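Local coordinates for hypothetical protein PA4535 (Pseudomonas aeruginosa, PDB 1Y0K), which is of unknown function but belongs to a family of putative endonucleases in the PD-(D/E)XK clan and may cleave nucleic acid, at residues E68-L73 with L139-F144; R108-E113 with F154-P159; A116-T121 with T162-Q167. All blocks are in the same frame, centred on the assembly; numbering follows the deposited sequence.

Contact 1: residues E68-L73 with L139-F144; sequences EVFFVL and LDLLAF
Packing is tightest on the face carrying E68, F70, L141 and A143. F70 CG sits between its backbone N and carbonyl carbon, the crowded position (chi1 67°), which brings the ring across to A143; A143 CB lies over one face, 3.4 Å from F70 CZ and offset toward the rim. L141 lies alongside E68 and points the same way, its CD1 3.6 Å from E68 CG and 3.8 Å from F70 CE2; helix 119-132 covers this layer. Beneath it runs a parallel ladder: F70 N gives its hydrogen to L142 O (3.0 Å), F144 N to F70 O (2.8 Å) nearly along the C=O axis, and V72 N to F144 O at an almost straight 177°. These are central strands of the mixed sheet, flanked by helices, as in PD-(D/E)XK nucleases. E68 OE1 lies close to D59 OD2, a like-charge pair, while OE2 forms a salt bridge with K125 NZ; the trio recalls the clan's motif, though a catalytic role is not established. On the other face W32 covers F144 edge-to-face, but V69 CG2 comes only within 4.4 Å of L142 CD2. F71, its CD2 3.8 Å from F144 CB, is partly exposed, and L73 lies open to solvent.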
loop_
_atom_site.group_PDB
_atom_site.type_symbol
_atom_site.label_atom_id
_atom_site.label_comp_id
_atom_site.label_asym_id
_atom_site.label_seq_id
_atom_site.Cartn_x
_atom_site.Cartn_y
_atom_site.Cartn_z
ATOM N N GLU A 68 2.836 5.679 7.083
ATOM C CA GLU A 68 1.509 6.250 7.223
ATOM C C GLU A 68 0.577 5.358 6.402
ATOM O O GLU A 68 0.596 5.383 5.170
ATOM C CB GLU A 68 1.532 7.689 6.706
ATOM C CG GLU A 68 0.181 8.384 6.540
ATOM C CD GLU A 68 -0.425 8.834 7.837
ATOM O OE1 GLU A 68 0.108 8.479 8.924
ATOM O OE2 GLU A 68 -1.447 9.561 7.758
ATOM N N VAL A 69 -0.203 4.551 7.103
ATOM C CA VAL A 69 -0.933 3.448 6.465
ATOM C C VAL A 69 -2.382 3.833 6.186
ATOM O O VAL A 69 -3.081 4.347 7.068
ATOM C CB VAL A 69 -0.871 2.186 7.351
ATOM C CG1 VAL A 69 -1.738 1.058 6.780
ATOM C CG2 VAL A 69 0.594 1.738 7.497
ATOM N N PHE A 70 -2.834 3.604 4.957
ATOM C CA PHE A 70 -4.245 3.834 4.652
ATOM C C PHE A 70 -4.817 2.726 3.777
ATOM O O PHE A 70 -4.072 1.978 3.151
ATOM C CB PHE A 70 -4.473 5.231 4.063
ATOM C CG PHE A 70 -3.871 5.444 2.699
ATOM C CD1 PHE A 70 -4.688 5.475 1.566
ATOM C CD2 PHE A 70 -2.494 5.656 2.547
ATOM C CE1 PHE A 70 -4.145 5.711 0.292
ATOM C CE2 PHE A 70 -1.931 5.877 1.270
ATOM C CZ PHE A 70 -2.757 5.899 0.144
ATOM N N PHE A 71 -6.144 2.617 3.773
ATOM C CA PHE A 71 -6.834 1.521 3.099
ATOM C C PHE A 71 -7.654 2.026 1.934
ATOM O O PHE A 71 -8.391 3.023 2.057
ATOM C CB PHE A 71 -7.696 0.742 4.094
ATOM C CG PHE A 71 -6.895 0.107 5.192
ATOM C CD1 PHE A 71 -6.515 0.847 6.316
ATOM C CD2 PHE A 71 -6.501 -1.226 5.096
ATOM C CE1 PHE A 71 -5.735 0.265 7.329
ATOM C CE2 PHE A 71 -5.734 -1.817 6.105
ATOM C CZ PHE A 71 -5.357 -1.062 7.221
ATOM N N VAL A 72 -7.485 1.351 0.801
ATOM C CA VAL A 72 -8.180 1.663 -0.448
ATOM C C VAL A 72 -9.037 0.448 -0.777
ATOM O O VAL A 72 -8.553 -0.540 -1.328
ATOM C CB VAL A 72 -7.185 1.974 -1.591
ATOM C CG1 VAL A 72 -7.933 2.333 -2.892
ATOM C CG2 VAL A 72 -6.246 3.118 -1.189
ATOM N N LEU A 73 -10.306 0.524 -0.389
ATOM C CA LEU A 73 -11.238 -0.589 -0.548
ATOM C C LEU A 73 -12.421 -0.177 -1.424
ATOM O O LEU A 73 -12.489 0.963 -1.892
ATOM C CB LEU A 73 -11.718 -1.082 0.829
ATOM C CG LEU A 73 -10.655 -1.321 1.907
ATOM C CD1 LEU A 73 -11.301 -1.578 3.269
ATOM C CD2 LEU A 73 -9.763 -2.480 1.517
ATOM N N LEU A 139 7.188 11.424 5.827
ATOM C CA LEU A 139 6.195 10.349 5.842
ATOM C C LEU A 139 6.334 9.417 4.645
ATOM O O LEU A 139 6.451 9.861 3.500
ATOM C CB LEU A 139 4.771 10.930 5.888
ATOM C CG LEU A 139 4.404 11.825 7.086
ATOM C CD1 LEU A 139 2.956 12.311 6.979
ATOM C CD2 LEU A 139 4.633 11.115 8.424
ATOM N N ASP A 140 6.314 8.125 4.940
ATOM C CA ASP A 140 6.323 7.071 3.927
ATOM C C ASP A 140 4.924 6.482 3.812
ATOM O O ASP A 140 4.498 5.691 4.655
ATOM C CB ASP A 140 7.324 5.999 4.339
ATOM C CG ASP A 140 8.719 6.575 4.566
ATOM O OD1 ASP A 140 9.258 7.190 3.623
ATOM O OD2 ASP A 140 9.276 6.405 5.676
ATOM N N LEU A 141 4.192 6.899 2.788
ATOM C CA LEU A 141 2.805 6.473 2.647
ATOM C C LEU A 141 2.743 5.033 2.157
ATOM O O LEU A 141 3.513 4.636 1.280
ATOM C CB LEU A 141 2.042 7.402 1.694
ATOM C CG LEU A 141 1.514 8.727 2.292
ATOM C CD1 LEU A 141 0.178 8.504 2.927
ATOM C CD2 LEU A 141 2.465 9.385 3.314
ATOM N N LEU A 142 1.825 4.265 2.736
ATOM C CA LEU A 142 1.655 2.850 2.395
ATOM C C LEU A 142 0.172 2.525 2.299
ATOM O O LEU A 142 -0.536 2.524 3.311
ATOM C CB LEU A 142 2.334 1.950 3.433
ATOM C CG LEU A 142 2.237 0.438 3.211
ATOM C CD1 LEU A 142 2.846 0.039 1.851
ATOM C CD2 LEU A 142 2.922 -0.320 4.361
ATOM N N ALA A 143 -0.295 2.277 1.075
ATOM C CA ALA A 143 -1.708 1.974 0.836
ATOM C C ALA A 143 -1.905 0.477 0.791
ATOM O O ALA A 143 -1.186 -0.207 0.051
ATOM C CB ALA A 143 -2.159 2.573 -0.507
ATOM N N PHE A 144 -2.866 -0.041 1.562
ATOM C CA PHE A 144 -3.317 -1.424 1.359
ATOM C C PHE A 144 -4.523 -1.372 0.424
ATOM O O PHE A 144 -5.566 -0.805 0.767
ATOM C CB PHE A 144 -3.667 -2.128 2.672
ATOM C CG PHE A 144 -4.087 -3.558 2.476
ATOM C CD1 PHE A 144 -3.122 -4.558 2.387
ATOM C CD2 PHE A 144 -5.432 -3.898 2.354
ATOM C CE1 PHE A 144 -3.490 -5.892 2.183
ATOM C CE2 PHE A 144 -5.808 -5.239 2.151
ATOM C CZ PHE A 144 -4.831 -6.226 2.062
#

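Contact 2: residues R108-E113 with F154-P159; sequences RIAAAE and FNTPFP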
loop_
_atom_site.group_PDB
_atom_site.type_symbol
_atom_site.label_atom_id
_atom_site.label_comp_id
_atom_site.label_asym_id
_atom_site.label_seq_id
_atom_site.Cartn_x
_atom_site.Cartn_y
_atom_site.Cartn_z
ATOM N N ARG A 108 -10.692 -6.152 -14.971
ATOM C CA ARG A 108 -9.271 -5.789 -14.905
ATOM C C ARG A 108 -9.097 -4.279 -15.093
ATOM O O ARG A 108 -9.619 -3.682 -16.038
ATOM C CB ARG A 108 -8.407 -6.621 -15.876
ATOM C CG ARG A 108 -8.628 -8.136 -15.707
ATOM C CD ARG A 108 -7.386 -9.011 -15.878
ATOM N NE ARG A 108 -6.460 -8.947 -14.750
ATOM C CZ ARG A 108 -6.080 -9.966 -13.974
ATOM N NH1 ARG A 108 -6.539 -11.200 -14.156
ATOM N NH2 ARG A 108 -5.215 -9.743 -12.995
ATOM N N ILE A 109 -8.373 -3.666 -14.166
ATOM C CA ILE A 109 -8.201 -2.220 -14.138
ATOM C C ILE A 109 -6.750 -1.873 -14.477
ATOM O O ILE A 109 -5.835 -2.457 -13.905
ATOM C CB ILE A 109 -8.645 -1.666 -12.730
ATOM C CG1 ILE A 109 -8.585 -0.150 -12.659
ATOM C CG2 ILE A 109 -7.871 -2.313 -11.595
ATOM C CD1 ILE A 109 -9.163 0.413 -11.350
ATOM N N ALA A 110 -6.545 -0.931 -15.403
ATOM C CA ALA A 110 -5.203 -0.489 -15.772
ATOM C C ALA A 110 -4.460 0.068 -14.560
ATOM O O ALA A 110 -5.071 0.591 -13.623
ATOM C CB ALA A 110 -5.257 0.555 -16.890
ATOM N N ALA A 111 -3.139 -0.053 -14.581
ATOM C CA ALA A 111 -2.309 0.415 -13.477
ATOM C C ALA A 111 -2.555 1.889 -13.183
ATOM O O ALA A 111 -2.559 2.299 -12.024
ATOM C CB ALA A 111 -0.838 0.160 -13.767
ATOM N N ALA A 112 -2.756 2.679 -14.236
ATOM C CA ALA A 112 -3.026 4.105 -14.101
ATOM C C ALA A 112 -4.292 4.348 -13.284
ATOM O O ALA A 112 -4.303 5.178 -12.373
ATOM C CB ALA A 112 -3.140 4.755 -15.492
ATOM N N GLU A 113 -5.352 3.614 -13.614
ATOM C CA GLU A 113 -6.634 3.752 -12.921
ATOM C C GLU A 113 -6.541 3.223 -11.487
ATOM O O GLU A 113 -7.125 3.809 -10.574
ATOM C CB GLU A 113 -7.756 3.049 -13.694
ATOM C CG GLU A 113 -8.350 3.833 -14.876
ATOM C CD GLU A 113 -7.405 4.004 -16.056
ATOM O OE1 GLU A 113 -6.475 3.185 -16.228
ATOM O OE2 GLU A 113 -7.592 4.973 -16.824
ATOM N N PHE A 154 -1.894 -6.282 -15.010
ATOM C CA PHE A 154 -0.449 -6.231 -14.863
ATOM C C PHE A 154 0.298 -6.072 -16.198
ATOM O O PHE A 154 1.524 -5.896 -16.225
ATOM C CB PHE A 154 0.037 -7.452 -14.056
ATOM C CG PHE A 154 -0.461 -7.466 -12.626
ATOM C CD1 PHE A 154 -1.373 -8.434 -12.194
ATOM C CD2 PHE A 154 -0.033 -6.499 -11.723
ATOM C CE1 PHE A 154 -1.829 -8.449 -10.874
ATOM C CE2 PHE A 154 -0.490 -6.491 -10.411
ATOM C CZ PHE A 154 -1.391 -7.467 -9.981
ATOM N N ASN A 155 -0.446 -6.100 -17.300
ATOM C CA ASN A 155 0.142 -5.858 -18.618
ATOM C C ASN A 155 0.236 -4.384 -18.979
ATOM O O ASN A 155 0.730 -4.037 -20.058
ATOM C CB ASN A 155 -0.631 -6.616 -19.694
ATOM C CG ASN A 155 -0.554 -8.116 -19.506
ATOM O OD1 ASN A 155 0.421 -8.636 -18.960
ATOM N ND2 ASN A 155 -1.592 -8.816 -19.933
ATOM N N THR A 156 -0.237 -3.534 -18.071
ATOM C CA THR A 156 -0.256 -2.088 -18.272
ATOM C C THR A 156 0.797 -1.436 -17.367
ATOM O O THR A 156 1.033 -1.894 -16.243
ATOM C CB THR A 156 -1.660 -1.495 -18.010
ATOM O OG1 THR A 156 -2.026 -1.692 -16.634
ATOM C CG2 THR A 156 -2.700 -2.191 -18.891
ATOM N N PRO A 157 1.468 -0.390 -17.869
ATOM C CA PRO A 157 2.522 0.257 -17.093
ATOM C C PRO A 157 2.006 1.286 -16.075
ATOM O O PRO A 157 0.985 1.911 -16.314
ATOM C CB PRO A 157 3.358 0.956 -18.167
ATOM C CG PRO A 157 2.419 1.228 -19.280
ATOM C CD PRO A 157 1.294 0.217 -19.202
ATOM N N PHE A 158 2.712 1.442 -14.955
ATOM C CA PHE A 158 2.382 2.505 -13.997
ATOM C C PHE A 158 2.908 3.850 -14.477
ATOM O O PHE A 158 4.119 3.993 -14.694
ATOM C CB PHE A 158 2.956 2.193 -12.617
ATOM C CG PHE A 158 2.185 1.165 -11.870
ATOM C CD1 PHE A 158 2.402 -0.196 -12.104
ATOM C CD2 PHE A 158 1.222 1.548 -10.939
ATOM C CE1 PHE A 158 1.685 -1.160 -11.411
ATOM C CE2 PHE A 158 0.496 0.581 -10.234
ATOM C CZ PHE A 158 0.729 -0.769 -10.466
ATOM N N PRO A 159 2.008 4.840 -14.647
ATOM C CA PRO A 159 2.469 6.155 -15.067
ATOM C C PRO A 159 3.169 6.860 -13.904
ATOM O O PRO A 159 2.958 6.474 -12.743
ATOM C CB PRO A 159 1.169 6.872 -15.434
ATOM C CG PRO A 159 0.142 6.251 -14.578
ATOM C CD PRO A 159 0.544 4.809 -14.453
HETATM O O HOH W 1 -1.774 1.942 -16.968
#
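The strand that begins before R108 gives way to a helix whose first residue is A111, and the irregular segment 154-159 runs past this junction, its backbone nearest where the CA atoms of A111 and F158 are 5.2 Å apart. A110 occupies the N-cap position, and its methyl group has no acceptor to offer the first turn. The loop supplies one instead: T156 OG1 takes the hydrogen of A111 N at 2.9 Å, with an N-H...O angle of 165°. OG1 stands in the crowded position between its backbone N and carbonyl carbon, from where the hydroxyl also bonds to D153 O, so that the group is gripped from two sides. The next amide, A112 N, reaches the loop through a water, which accepts from A112 N at 3.0 Å and donates to P157 O at 2.8 Å.

Apolar contacts flank these bonds. A111 CB stands almost exactly over the centre of the F158 ring, 3.5 Å from its centroid and 3° off the normal, a CH-pi contact in which all six ring carbons are about equally distant from the methyl. Farther along, A112 CB rests on P159 CG at 3.7 Å. At the other end R108 bends at chi2 and chi3 and brings NH2 to within 4.1 Å of F154 CD1; the guanidinium and ring planes are 58° apart, and NH2 has its hydrogen bond with P152 O.

The contact lies at and just beyond the C-terminal ends of a small two-stranded parallel sheet on the protein surface. Strand 107-110 pairs with strand 150-153 through backbone bonds of I109 to V151 and D153, and the loop then continues beside helix 111-116, where P159 O is held by Q115 NE2, before entering helix 162-166.

Contact 3: residues A116-T121 with T162-Q167; sequences ARLAPT and TEYLRQ
A type I turn from A116 to A119, closed by A119 N to A116 O at 3.1 Å, links helix 111-116 to helix 119-132 and faces the short helix 162-166 at a distance, the nearest CA atoms, those of A119 and Y164, being 7.9 Å apart. A single side chain bridges most of that gap. Y164 has CG anti to its carbonyl carbon (chi1 -51°), which sends the ring from its helix straight at the turn, so the contact is made tip first and not by stacking. The phenol oxygen sits among the turn atoms: Y164 OH is 3.4 Å from A119 CB and 3.5 Å from A116 CA. A119 CB lies at the ring edge, in its plane, whereas L118 CB approaches obliquely, 4.1 Å from Y164 CZ.

Y164 OH is also 3.2 Å from A119 N, but the angle is poor and that amide already serves A116 O in the turn. The hydroxyl has its hydrogen bond with Q115 O, one residue before the turn, which fixes the tip of the tyrosine at the end of helix 111-116. Beside it E163 extends fully (chi1 -172°, chi2 -174°), and its OE1 passes A119 CB at 4.4 Å while OE2 forms a salt bridge with R123 NE.

Y164 lies between the turn, the first part of helix 119-132 and the sheet. Its side chain also touches L122 of that helix, L172 of strand 171-175 and F184 of strand 179-185, while L118 dips from the turn toward F70 and V72 of strand 65-73 and M174 of strand 171-175.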
loop_
_atom_site.group_PDB
_atom_site.type_symbol
_atom_site.label_atom_id
_atom_site.label_comp_id
_atom_site.label_asym_id
_atom_site.label_seq_id
_atom_site.Cartn_x
_atom_site.Cartn_y
_atom_site.Cartn_z
ATOM N N ALA A 116 -4.823 5.758 -9.464
ATOM C CA ALA A 116 -5.726 6.896 -9.260
ATOM C C ALA A 116 -6.724 6.680 -8.118
ATOM O O ALA A 116 -7.272 7.635 -7.571
ATOM C CB ALA A 116 -6.465 7.226 -10.563
ATOM N N ARG A 117 -6.966 5.424 -7.761
ATOM C CA ARG A 117 -7.851 5.095 -6.649
ATOM C C ARG A 117 -7.337 5.626 -5.305
ATOM O O ARG A 117 -8.106 5.736 -4.347
ATOM C CB ARG A 117 -8.079 3.587 -6.543
ATOM C CG ARG A 117 -8.894 2.983 -7.678
ATOM C CD ARG A 117 -10.340 3.471 -7.679
ATOM N NE ARG A 117 -11.138 2.762 -8.685
ATOM C CZ ARG A 117 -11.960 1.760 -8.406
ATOM N NH1 ARG A 117 -12.107 1.340 -7.151
ATOM N NH2 ARG A 117 -12.637 1.166 -9.383
ATOM N N LEU A 118 -6.040 5.929 -5.243
ATOM C CA LEU A 118 -5.429 6.452 -4.021
ATOM C C LEU A 118 -5.711 7.940 -3.832
ATOM O O LEU A 118 -5.508 8.487 -2.735
ATOM C CB LEU A 118 -3.917 6.252 -4.068
ATOM C CG LEU A 118 -3.279 4.906 -3.713
ATOM C CD1 LEU A 118 -4.000 3.723 -4.291
ATOM C CD2 LEU A 118 -1.793 4.924 -4.149
ATOM N N ALA A 119 -6.157 8.598 -4.897
ATOM C CA ALA A 119 -6.165 10.067 -4.912
ATOM C C ALA A 119 -7.083 10.710 -3.862
ATOM O O ALA A 119 -6.657 11.633 -3.165
ATOM C CB ALA A 119 -6.465 10.594 -6.313
ATOM N N PRO A 120 -8.343 10.243 -3.744
ATOM C CA PRO A 120 -9.230 10.899 -2.776
ATOM C C PRO A 120 -8.644 10.970 -1.362
ATOM O O PRO A 120 -8.635 12.042 -0.743
ATOM C CB PRO A 120 -10.493 10.038 -2.835
ATOM C CG PRO A 120 -10.499 9.551 -4.274
ATOM C CD PRO A 120 -9.056 9.179 -4.484
ATOM N N THR A 121 -8.127 9.848 -0.868
ATOM C CA THR A 121 -7.566 9.807 0.479
ATOM C C THR A 121 -6.271 10.613 0.569
ATOM O O THR A 121 -6.071 11.365 1.526
ATOM C CB THR A 121 -7.373 8.342 0.943
ATOM O OG1 THR A 121 -8.665 7.737 1.060
ATOM C CG2 THR A 121 -6.701 8.283 2.303
ATOM N N THR A 162 2.707 11.789 -10.532
ATOM C CA THR A 162 3.008 13.229 -10.429
ATOM C C THR A 162 2.194 13.969 -9.361
ATOM O O THR A 162 2.732 14.803 -8.633
ATOM C CB THR A 162 2.858 13.941 -11.788
ATOM O OG1 THR A 162 1.510 13.814 -12.241
ATOM C CG2 THR A 162 3.801 13.326 -12.838
ATOM N N GLU A 163 0.900 13.666 -9.264
ATOM C CA GLU A 163 0.066 14.346 -8.281
ATOM C C GLU A 163 0.563 14.018 -6.881
ATOM O O GLU A 163 0.579 14.874 -6.002
ATOM C CB GLU A 163 -1.411 13.977 -8.420
ATOM C CG GLU A 163 -2.306 14.845 -7.528
ATOM C CD GLU A 163 -3.774 14.451 -7.510
ATOM O OE1 GLU A 163 -4.251 13.753 -8.427
ATOM O OE2 GLU A 163 -4.461 14.861 -6.557
ATOM N N TYR A 164 0.977 12.772 -6.678
ATOM C CA TYR A 164 1.357 12.333 -5.341
ATOM C C TYR A 164 2.755 12.834 -4.980
ATOM O O TYR A 164 3.012 13.197 -3.831
ATOM C CB TYR A 164 1.243 10.806 -5.213
ATOM C CG TYR A 164 -0.101 10.249 -5.667
ATOM C CD1 TYR A 164 -1.296 10.988 -5.517
ATOM C CD2 TYR A 164 -0.182 9.002 -6.261
ATOM C CE1 TYR A 164 -2.523 10.473 -5.944
ATOM C CE2 TYR A 164 -1.407 8.478 -6.688
ATOM C CZ TYR A 164 -2.564 9.219 -6.536
ATOM O OH TYR A 164 -3.753 8.683 -6.972
ATOM N N LEU A 165 3.641 12.867 -5.969
ATOM C CA LEU A 165 4.947 13.527 -5.811
ATOM C C LEU A 165 4.766 14.980 -5.367
ATOM O O LEU A 165 5.410 15.432 -4.417
ATOM C CB LEU A 165 5.749 13.473 -7.107
ATOM C CG LEU A 165 6.446 12.156 -7.467
ATOM C CD1 LEU A 165 6.813 12.132 -8.945
ATOM C CD2 LEU A 165 7.686 11.967 -6.597
ATOM N N ARG A 166 3.868 15.698 -6.039
ATOM C CA ARG A 166 3.598 17.103 -5.710
ATOM C C ARG A 166 3.035 17.328 -4.292
ATOM O O ARG A 166 3.169 18.417 -3.735
ATOM C CB ARG A 166 2.711 17.762 -6.782
ATOM C CG ARG A 166 3.462 18.032 -8.093
ATOM C CD ARG A 166 2.779 19.094 -8.949
ATOM N NE ARG A 166 1.536 18.606 -9.541
ATOM C CZ ARG A 166 1.449 17.993 -10.720
ATOM N NH1 ARG A 166 2.536 17.789 -11.463
ATOM N NH2 ARG A 166 0.267 17.579 -11.159
ATOM N N GLN A 167 2.425 16.303 -3.701
ATOM C CA GLN A 167 1.875 16.404 -2.333
ATOM C C GLN A 167 2.956 16.424 -1.243
ATOM O O GLN A 167 2.677 16.773 -0.081
ATOM C CB GLN A 167 0.846 15.292 -2.075
ATOM C CG GLN A 167 -0.465 15.466 -2.859
ATOM C CD GLN A 167 -1.336 14.218 -2.868
ATOM O OE1 GLN A 167 -0.878 13.115 -2.530
ATOM N NE2 GLN A 167 -2.608 14.386 -3.259
#

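In the fold
Contact 1 is core, a ladder of backbone bonds between central strands; contact 2 lies at the surface, its centre about 15 Å from that of the chain; contact 3 is buried in the helical layer, where it packs on the sheet. Contacts 1 and 3 touch directly: F70 CD1 meets T121 CG2 at 3.5 Å, and V72 packs on R117 and L118, so helix 119-132 and its preceding turn cover one face of the strand pair of contact 1. Contacts 2 and 3 hold consecutive elements, helices 111-116 and 119-132 on one side, loop 154-159 and helix 162-166 on the other, and meet lightly through I109 and R117. Regular amide pairing in contact 1 gives way to a hydroxyl and a water at the helix start in contact 2, and to one tyrosine tip in contact 3.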